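Local coordinates for protein LbaCas13a H328A (C2c2) (Lachnospiraceae bacterium NK4A179, PDB 5WLH) that binds CRISPR guide RNA and, as a Cas13a enzyme, probably processes its precursor and cleaves target RNA, here captured with a bound pre-crRNA, at residues N21-V26 against I36-P41; Y489-A494 against D934-A939. All coordinates share one frame; numbering follows the deposited sequence.

Overall arrangement
Contact 1 comes first along the chain and is the beta hairpin of strands 22-28 and 33-39, a small two-stranded antiparallel sheet near the start of the model. Contact 2 brings together two helices far apart in sequence, 486-517 and 915-941, and closes some 440 residues. The two centres lie about 14 Å apart, on the same side of the chain's centre, and they touch: D40 forms a salt bridge to R937, and the Y38 hydroxyl probably hydrogen-bonds to R938. Hairpin and helix pair both contact the RNA of chain B, and A26 of that chain is met from both.

Contact 1: N21-V26 against I36-P41. With nucleotides of chain B.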
loop_
_atom_site.group_PDB
_atom_site.type_symbol
_atom_site.label_atom_id
_atom_site.label_comp_id
_atom_site.label_asym_id
_atom_site.label_seq_id
_atom_site.Cartn_x
_atom_site.Cartn_y
_atom_site.Cartn_z
ATOM N N ASN A 21 -18.977 -16.201 -4.353
ATOM C CA ASN A 21 -20.194 -15.456 -4.684
ATOM C C ASN A 21 -20.391 -14.264 -3.758
ATOM O O ASN A 21 -20.834 -13.193 -4.191
ATOM C CB ASN A 21 -21.429 -16.357 -4.576
ATOM C CG ASN A 21 -21.429 -17.500 -5.564
ATOM O OD1 ASN A 21 -20.418 -18.174 -5.758
ATOM N ND2 ASN A 21 -22.585 -17.746 -6.175
ATOM N N ALA A 22 -20.092 -14.441 -2.476
ATOM C CA ALA A 22 -20.623 -13.598 -1.423
ATOM C C ALA A 22 -19.510 -12.810 -0.742
ATOM O O ALA A 22 -18.318 -13.074 -0.913
ATOM C CB ALA A 22 -21.378 -14.458 -0.405
ATOM N N LYS A 23 -19.914 -11.811 0.020
ATOM C CA LYS A 23 -18.986 -11.134 0.907
ATOM C C LYS A 23 -19.312 -11.493 2.340
ATOM O O LYS A 23 -20.414 -11.953 2.656
ATOM C CB LYS A 23 -19.040 -9.625 0.701
ATOM C CG LYS A 23 -18.769 -9.229 -0.746
ATOM C CD LYS A 23 -18.531 -7.740 -0.888
ATOM C CE LYS A 23 -17.892 -7.415 -2.228
ATOM N NZ LYS A 23 -16.410 -7.473 -2.173
ATOM N N THR A 24 -18.349 -11.277 3.223
ATOM C CA THR A 24 -18.619 -11.393 4.644
ATOM C C THR A 24 -18.530 -10.018 5.278
ATOM O O THR A 24 -17.857 -9.120 4.764
ATOM C CB THR A 24 -17.648 -12.345 5.350
ATOM O OG1 THR A 24 -16.373 -11.704 5.497
ATOM C CG2 THR A 24 -17.473 -13.616 4.544
ATOM N N ALA A 25 -19.250 -9.853 6.376
ATOM C CA ALA A 25 -19.120 -8.672 7.201
ATOM C C ALA A 25 -19.321 -9.118 8.628
ATOM O O ALA A 25 -19.788 -10.227 8.889
ATOM C CB ALA A 25 -20.133 -7.579 6.815
ATOM N N VAL A 26 -18.975 -8.238 9.556
ATOM C CA VAL A 26 -19.318 -8.420 10.956
ATOM C C VAL A 26 -20.299 -7.321 11.327
ATOM O O VAL A 26 -20.016 -6.136 11.130
ATOM C CB VAL A 26 -18.083 -8.378 11.864
ATOM C CG1 VAL A 26 -18.519 -8.404 13.313
ATOM C CG2 VAL A 26 -17.174 -9.574 11.586
ATOM N N ILE A 36 -21.731 -12.268 8.969
ATOM C CA ILE A 36 -22.766 -12.507 7.974
ATOM C C ILE A 36 -22.139 -12.750 6.618
ATOM O O ILE A 36 -21.033 -12.289 6.315
ATOM C CB ILE A 36 -23.775 -11.341 7.877
ATOM C CG1 ILE A 36 -23.066 -10.050 7.434
ATOM C CG2 ILE A 36 -24.495 -11.194 9.170
ATOM C CD1 ILE A 36 -24.006 -9.011 6.798
ATOM N N LEU A 37 -22.867 -13.497 5.794
ATOM C CA LEU A 37 -22.611 -13.600 4.369
ATOM C C LEU A 37 -23.639 -12.764 3.638
ATOM O O LEU A 37 -24.826 -12.783 3.983
ATOM C CB LEU A 37 -22.720 -15.049 3.873
ATOM C CG LEU A 37 -21.614 -16.047 4.160
ATOM C CD1 LEU A 37 -21.901 -17.317 3.341
ATOM C CD2 LEU A 37 -20.291 -15.443 3.746
ATOM N N TYR A 38 -23.194 -12.035 2.631
ATOM C CA TYR A 38 -24.132 -11.267 1.830
ATOM C C TYR A 38 -23.717 -11.239 0.376
ATOM O O TYR A 38 -22.529 -11.227 0.036
ATOM C CB TYR A 38 -24.307 -9.841 2.354
ATOM C CG TYR A 38 -23.086 -8.928 2.304
ATOM C CD1 TYR A 38 -22.082 -9.021 3.248
ATOM C CD2 TYR A 38 -22.997 -7.918 1.343
ATOM C CE1 TYR A 38 -20.989 -8.145 3.225
ATOM C CE2 TYR A 38 -21.926 -7.036 1.316
ATOM C CZ TYR A 38 -20.923 -7.163 2.257
ATOM O OH TYR A 38 -19.852 -6.289 2.230
ATOM N N ASN A 39 -24.728 -11.240 -0.477
ATOM C CA ASN A 39 -24.532 -11.169 -1.914
ATOM C C ASN A 39 -24.358 -9.724 -2.342
ATOM O O ASN A 39 -25.041 -8.827 -1.843
ATOM C CB ASN A 39 -25.720 -11.808 -2.629
ATOM C CG ASN A 39 -26.095 -13.152 -2.019
ATOM O OD1 ASN A 39 -25.362 -14.134 -2.173
ATOM N ND2 ASN A 39 -27.222 -13.195 -1.296
ATOM N N ASP A 40 -23.416 -9.497 -3.257
ATOM C CA ASP A 40 -23.060 -8.141 -3.630
ATOM C C ASP A 40 -22.774 -8.074 -5.124
ATOM O O ASP A 40 -22.004 -8.900 -5.630
ATOM C CB ASP A 40 -21.837 -7.696 -2.835
ATOM C CG ASP A 40 -21.524 -6.227 -3.030
ATOM O OD1 ASP A 40 -22.433 -5.400 -2.818
ATOM O OD2 ASP A 40 -20.375 -5.897 -3.401
ATOM N N PRO A 41 -23.366 -7.121 -5.860
ATOM C CA PRO A 41 -24.362 -6.156 -5.397
ATOM C C PRO A 41 -25.755 -6.779 -5.283
ATOM O O PRO A 41 -26.123 -7.669 -6.056
ATOM C CB PRO A 41 -24.337 -5.084 -6.486
ATOM C CG PRO A 41 -23.991 -5.834 -7.725
ATOM C CD PRO A 41 -23.100 -6.981 -7.308
ATOM P P G B 23 -13.297 -18.374 2.383
ATOM O OP1 G B 23 -14.214 -18.072 1.244
ATOM O OP2 G B 23 -11.885 -18.700 2.109
ATOM O "O5'" G B 23 -13.271 -17.172 3.419
ATOM C "C5'" G B 23 -14.490 -16.645 3.914
ATOM C "C4'" G B 23 -14.228 -15.556 4.913
ATOM O "O4'" G B 23 -13.386 -16.040 5.982
ATOM C "C3'" G B 23 -13.479 -14.356 4.387
ATOM O "O3'" G B 23 -14.309 -13.495 3.628
ATOM C "C2'" G B 23 -12.942 -13.724 5.660
ATOM O "O2'" G B 23 -13.984 -13.027 6.336
ATOM C "C1'" G B 23 -12.596 -14.970 6.480
ATOM N N9 G B 23 -11.176 -15.353 6.366
ATOM C C8 G B 23 -10.632 -16.346 5.583
ATOM N N7 G B 23 -9.328 -16.448 5.739
ATOM C C5 G B 23 -9.014 -15.481 6.705
ATOM C C6 G B 23 -7.772 -15.117 7.286
ATOM O O6 G B 23 -6.664 -15.622 7.054
ATOM N N1 G B 23 -7.907 -14.082 8.223
ATOM C C2 G B 23 -9.102 -13.462 8.530
ATOM N N2 G B 23 -9.102 -12.477 9.445
ATOM N N3 G B 23 -10.263 -13.803 7.990
ATOM C C4 G B 23 -10.138 -14.796 7.088
ATOM P P A B 26 -9.143 -4.221 4.657
ATOM O OP1 A B 26 -7.945 -3.356 4.783
ATOM O OP2 A B 26 -9.053 -5.685 4.461
ATOM O "O5'" A B 26 -10.052 -3.984 5.935
ATOM C "C5'" A B 26 -10.198 -2.700 6.536
ATOM C "C4'" A B 26 -10.551 -2.865 7.992
ATOM O "O4'" A B 26 -11.894 -3.419 8.085
ATOM C "C3'" A B 26 -9.646 -3.837 8.737
ATOM O "O3'" A B 26 -9.594 -3.467 10.110
ATOM C "C2'" A B 26 -10.398 -5.156 8.588
ATOM O "O2'" A B 26 -10.065 -6.158 9.524
ATOM C "C1'" A B 26 -11.853 -4.693 8.703
ATOM N N9 A B 26 -12.748 -5.568 7.954
ATOM C C8 A B 26 -13.095 -5.447 6.633
ATOM N N7 A B 26 -13.878 -6.426 6.219
ATOM C C5 A B 26 -14.040 -7.213 7.340
ATOM C C6 A B 26 -14.779 -8.394 7.538
ATOM N N6 A B 26 -15.474 -8.964 6.542
ATOM N N1 A B 26 -14.731 -8.959 8.754
ATOM C C2 A B 26 -14.019 -8.365 9.729
ATOM N N3 A B 26 -13.294 -7.249 9.654
ATOM C C4 A B 26 -13.355 -6.713 8.419
HETATM O O HOH W 1 -17.914 -6.570 3.873
#
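The aromatic ring of Y38 carries K23 on one face: CB of K23 sits 3.7 Å from the ring centroid, a CH-pi contact displaced toward the rim. At the edge, in the ring plane, lie the backbone N of A25 and a water. That water donates to T24 O and is hydrogen-bonded to Y38 OH at 2.6 Å, tying the phenol to the opposite strand. A chi1 of 65° sets CG of Y38 between its own backbone N and carbonyl carbon, from where the ring reaches across K23 CB, with A25 CB oblique to it, 3.7 Å from Y38 CE1. An alanine in place of Y38 would probably uncover K23 CB and leave the bridging water without its phenolic partner.

The backbone is a beta hairpin, with K23-Y38 and A25-I36 as antiparallel hydrogen-bonded pairs; K23 N to Y38 O, at 2.7 Å, is nearly straight (172°). On the face opposite Y38, T24 and L37 project together, and T24 CG2 presses against L37 CD2 at 3.5 Å, closer than ordinary van der Waals contact. T24 OG1 turns to the RNA instead, hydrogen-bonding at 2.9 Å to O2' of the guanosine, nucleotide 23 of chain B, and accepting a weak bond from N6 of A26 of chain B. Beyond the paired strands, K23 stretches past D40, its CE 3.1 Å from OD2, whereas NZ bends off to 4.4 Å from that oxygen, beyond a salt bridge.

Two kinds of polar link follow: Y38 OH, probably hydrogen-bonded to R938 NH1, and D40 OD1, salt-bridged to R937, join the hairpin to helix 915-941, while T24 OG1 meets a ribose hydroxyl and, weakly, an adenine amino group, contacts consistent with a part in holding the guide RNA.

Contact 2: Y489-A494 against D934-A939; sequences YELIKA and DIYRRA. With nucleotides of chain B.
Helices 489-494 and 934-939 run almost exactly antiparallel, at 173°, with their axes 10.2 Å apart. I935 reaches across the gap, its CD1 3.5 Å from CB of E490 and also against the backbone where E490 joins L491. Beside it, L491 CD2 meets I935 CD1 and Y936 CE2, while L491 CD1 touches Y936 OH; that hydroxyl is hydrogen-bonded to I950 O. On the RNA side this apolar seam gives way to a salt-bridge network. R938 grips E490 end-on, NH1 to OE2 at 2.9 Å on the syn lone pair and NH2 to OE1 at 2.8 Å, with the carboxylate and guanidinium planes 45° apart. NE of the same arginine, its chain bent at chi3 (-79°), bonds to D934 OD2 at 2.7 Å. R937 takes D934 OD1 side-on through NE and NH2. Two carboxylates thus hold the R938 guanidinium and probably fix its rotation. The network probably helps to position E490 for the guide: its OE1 accepts a hydrogen bond from O2' of A25 of chain B at 2.5 Å.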
loop_
_atom_site.group_PDB
_atom_site.type_symbol
_atom_site.label_atom_id
_atom_site.label_comp_id
_atom_site.label_asym_id
_atom_site.label_seq_id
_atom_site.Cartn_x
_atom_site.Cartn_y
_atom_site.Cartn_z
ATOM N N TYR A 489 -14.998 -0.110 10.406
ATOM C CA TYR A 489 -13.550 -0.099 10.225
ATOM C C TYR A 489 -13.166 0.150 8.776
ATOM O O TYR A 489 -12.093 0.704 8.508
ATOM C CB TYR A 489 -12.963 -1.406 10.740
ATOM C CG TYR A 489 -12.512 -1.315 12.193
ATOM C CD1 TYR A 489 -13.154 -0.470 13.089
ATOM C CD2 TYR A 489 -11.450 -2.079 12.653
ATOM C CE1 TYR A 489 -12.727 -0.381 14.422
ATOM C CE2 TYR A 489 -11.019 -2.011 13.979
ATOM C CZ TYR A 489 -11.661 -1.160 14.850
ATOM O OH TYR A 489 -11.223 -1.101 16.141
ATOM N N GLU A 490 -14.002 -0.259 7.822
ATOM C CA GLU A 490 -13.739 0.136 6.444
ATOM C C GLU A 490 -13.730 1.660 6.311
ATOM O O GLU A 490 -12.850 2.233 5.658
ATOM C CB GLU A 490 -14.779 -0.493 5.519
ATOM C CG GLU A 490 -14.658 -1.999 5.397
ATOM C CD GLU A 490 -15.539 -2.520 4.293
ATOM O OE1 GLU A 490 -15.029 -2.720 3.161
ATOM O OE2 GLU A 490 -16.752 -2.690 4.567
ATOM N N LEU A 491 -14.685 2.332 6.951
ATOM C CA LEU A 491 -14.706 3.793 6.922
ATOM C C LEU A 491 -13.447 4.377 7.555
ATOM O O LEU A 491 -12.858 5.321 7.015
ATOM C CB LEU A 491 -15.946 4.315 7.646
ATOM C CG LEU A 491 -17.301 4.090 6.953
ATOM C CD1 LEU A 491 -18.403 4.489 7.917
ATOM C CD2 LEU A 491 -17.391 4.915 5.684
ATOM N N ILE A 492 -13.009 3.817 8.690
ATOM C CA ILE A 492 -11.765 4.289 9.304
ATOM C C ILE A 492 -10.606 4.129 8.335
ATOM O O ILE A 492 -9.781 5.036 8.173
ATOM C CB ILE A 492 -11.485 3.546 10.623
ATOM C CG1 ILE A 492 -12.494 3.960 11.701
ATOM C CG2 ILE A 492 -10.046 3.836 11.101
ATOM C CD1 ILE A 492 -12.397 3.103 12.934
ATOM N N LYS A 493 -10.530 2.977 7.665
ATOM C CA LYS A 493 -9.445 2.752 6.715
ATOM C C LYS A 493 -9.472 3.793 5.606
ATOM O O LYS A 493 -8.438 4.383 5.275
ATOM C CB LYS A 493 -9.519 1.337 6.140
ATOM C CG LYS A 493 -8.245 0.943 5.388
ATOM C CD LYS A 493 -8.470 -0.207 4.399
ATOM C CE LYS A 493 -7.217 -0.487 3.550
ATOM N NZ LYS A 493 -5.946 -0.266 4.303
ATOM N N ALA A 494 -10.659 4.059 5.044
ATOM C CA ALA A 494 -10.780 5.084 4.011
ATOM C C ALA A 494 -10.191 6.399 4.499
ATOM O O ALA A 494 -9.329 6.991 3.842
ATOM C CB ALA A 494 -12.248 5.269 3.610
ATOM N N ASP A 934 -18.802 3.009 -1.500
ATOM C CA ASP A 934 -18.989 1.568 -1.596
ATOM C C ASP A 934 -19.311 0.958 -0.236
ATOM O O ASP A 934 -20.111 0.018 -0.139
ATOM C CB ASP A 934 -17.734 0.935 -2.198
ATOM C CG ASP A 934 -17.940 -0.520 -2.548
ATOM O OD1 ASP A 934 -18.742 -0.794 -3.468
ATOM O OD2 ASP A 934 -17.308 -1.386 -1.909
ATOM N N ILE A 935 -18.697 1.480 0.823
ATOM C CA ILE A 935 -18.987 0.991 2.170
ATOM C C ILE A 935 -20.436 1.268 2.535
ATOM O O ILE A 935 -21.141 0.397 3.058
ATOM C CB ILE A 935 -18.050 1.633 3.198
ATOM C CG1 ILE A 935 -16.584 1.266 2.911
ATOM C CG2 ILE A 935 -18.461 1.163 4.611
ATOM C CD1 ILE A 935 -15.602 2.266 3.520
ATOM N N TYR A 936 -20.880 2.507 2.319
ATOM C CA TYR A 936 -22.256 2.833 2.653
ATOM C C TYR A 936 -23.216 2.019 1.801
ATOM O O TYR A 936 -24.274 1.593 2.276
ATOM C CB TYR A 936 -22.482 4.325 2.472
ATOM C CG TYR A 936 -21.960 5.121 3.651
ATOM C CD1 TYR A 936 -22.438 4.890 4.937
ATOM C CD2 TYR A 936 -20.973 6.076 3.485
ATOM C CE1 TYR A 936 -21.955 5.605 6.018
ATOM C CE2 TYR A 936 -20.487 6.803 4.566
ATOM C CZ TYR A 936 -20.978 6.560 5.820
ATOM O OH TYR A 936 -20.501 7.276 6.891
ATOM N N ARG A 937 -22.859 1.801 0.536
ATOM C CA ARG A 937 -23.677 0.975 -0.343
ATOM C C ARG A 937 -23.857 -0.421 0.239
ATOM O O ARG A 937 -24.973 -0.953 0.288
ATOM C CB ARG A 937 -23.019 0.897 -1.721
ATOM C CG ARG A 937 -23.757 0.055 -2.738
ATOM C CD ARG A 937 -22.917 -0.052 -4.024
ATOM N NE ARG A 937 -21.708 -0.857 -3.855
ATOM C CZ ARG A 937 -21.680 -2.184 -3.773
ATOM N NH1 ARG A 937 -22.808 -2.889 -3.838
ATOM N NH2 ARG A 937 -20.524 -2.815 -3.608
ATOM N N ARG A 938 -22.755 -1.036 0.680
ATOM C CA ARG A 938 -22.817 -2.394 1.198
ATOM C C ARG A 938 -23.441 -2.438 2.586
ATOM O O ARG A 938 -24.208 -3.357 2.889
ATOM C CB ARG A 938 -21.416 -3.022 1.184
ATOM C CG ARG A 938 -20.934 -3.354 -0.242
ATOM C CD ARG A 938 -19.556 -4.029 -0.247
ATOM N NE ARG A 938 -18.480 -3.044 -0.081
ATOM C CZ ARG A 938 -17.817 -2.853 1.055
ATOM N NH1 ARG A 938 -18.120 -3.566 2.126
ATOM N NH2 ARG A 938 -16.851 -1.939 1.125
ATOM N N ALA A 939 -23.162 -1.435 3.429
ATOM C CA ALA A 939 -23.877 -1.335 4.698
ATOM C C ALA A 939 -25.377 -1.226 4.451
ATOM O O ALA A 939 -26.176 -1.899 5.110
ATOM C CB ALA A 939 -23.381 -0.132 5.503
ATOM P P A B 26 -9.143 -4.221 4.657
ATOM O OP1 A B 26 -7.945 -3.356 4.783
ATOM O OP2 A B 26 -9.053 -5.685 4.461
ATOM O "O5'" A B 26 -10.052 -3.984 5.935
ATOM C "C5'" A B 26 -10.198 -2.700 6.536
ATOM C "C4'" A B 26 -10.551 -2.865 7.992
ATOM O "O4'" A B 26 -11.894 -3.419 8.085
ATOM C "C3'" A B 26 -9.646 -3.837 8.737
ATOM O "O3'" A B 26 -9.594 -3.467 10.110
ATOM C "C2'" A B 26 -10.398 -5.156 8.588
ATOM O "O2'" A B 26 -10.065 -6.158 9.524
ATOM C "C1'" A B 26 -11.853 -4.693 8.703
ATOM N N9 A B 26 -12.748 -5.568 7.954
ATOM C C8 A B 26 -13.095 -5.447 6.633
ATOM N N7 A B 26 -13.878 -6.426 6.219
ATOM C C5 A B 26 -14.040 -7.213 7.340
ATOM C C6 A B 26 -14.779 -8.394 7.538
ATOM N N6 A B 26 -15.474 -8.964 6.542
ATOM N N1 A B 26 -14.731 -8.959 8.754
ATOM C C2 A B 26 -14.019 -8.365 9.729
ATOM N N3 A B 26 -13.294 -7.249 9.654
ATOM C C4 A B 26 -13.355 -6.713 8.419
ATOM P P A B 25 -12.282 -8.011 1.634
ATOM O OP1 A B 25 -13.770 -7.894 1.662
ATOM O OP2 A B 25 -11.645 -9.135 0.912
ATOM O "O5'" A B 25 -11.726 -6.651 1.039
ATOM C "C5'" A B 25 -10.337 -6.349 1.042
ATOM C "C4'" A B 25 -10.099 -4.925 1.465
ATOM O "O4'" A B 25 -10.503 -4.017 0.403
ATOM C "C3'" A B 25 -10.859 -4.482 2.718
ATOM O "O3'" A B 25 -10.021 -3.617 3.474
ATOM C "C2'" A B 25 -11.996 -3.643 2.156
ATOM O "O2'" A B 25 -12.500 -2.674 3.053
ATOM C "C1'" A B 25 -11.310 -2.998 0.961
ATOM N N9 A B 25 -12.239 -2.469 -0.029
ATOM C C8 A B 25 -13.490 -2.945 -0.342
ATOM N N7 A B 25 -14.115 -2.212 -1.233
ATOM C C5 A B 25 -13.213 -1.193 -1.506
ATOM C C6 A B 25 -13.278 -0.094 -2.369
ATOM N N6 A B 25 -14.342 0.151 -3.137
ATOM N N1 A B 25 -12.226 0.749 -2.403
ATOM C C2 A B 25 -11.163 0.501 -1.630
ATOM N N3 A B 25 -10.994 -0.508 -0.773
ATOM C C4 A B 25 -12.062 -1.324 -0.765
ATOM P P U B 27 -8.274 -3.761 10.972
ATOM O OP1 U B 27 -8.087 -5.204 11.095
ATOM O OP2 U B 27 -8.305 -2.966 12.230
ATOM O "O5'" U B 27 -7.117 -3.187 10.056
ATOM C "C5'" U B 27 -5.786 -3.126 10.525
ATOM C "C4'" U B 27 -4.861 -3.153 9.344
ATOM O "O4'" U B 27 -4.797 -4.510 8.837
ATOM C "C3'" U B 27 -5.304 -2.281 8.152
ATOM O "O3'" U B 27 -4.170 -1.643 7.599
ATOM C "C2'" U B 27 -5.770 -3.315 7.132
ATOM O "O2'" U B 27 -5.697 -2.886 5.785
ATOM C "C1'" U B 27 -4.794 -4.438 7.439
ATOM N N1 U B 27 -5.074 -5.743 6.830
ATOM C C2 U B 27 -3.962 -6.531 6.546
ATOM O O2 U B 27 -2.833 -6.204 6.860
ATOM N N3 U B 27 -4.227 -7.730 5.919
ATOM C C4 U B 27 -5.474 -8.186 5.548
ATOM O O4 U B 27 -5.571 -9.281 4.977
ATOM C C5 U B 27 -6.558 -7.295 5.851
ATOM C C6 U B 27 -6.334 -6.127 6.459
#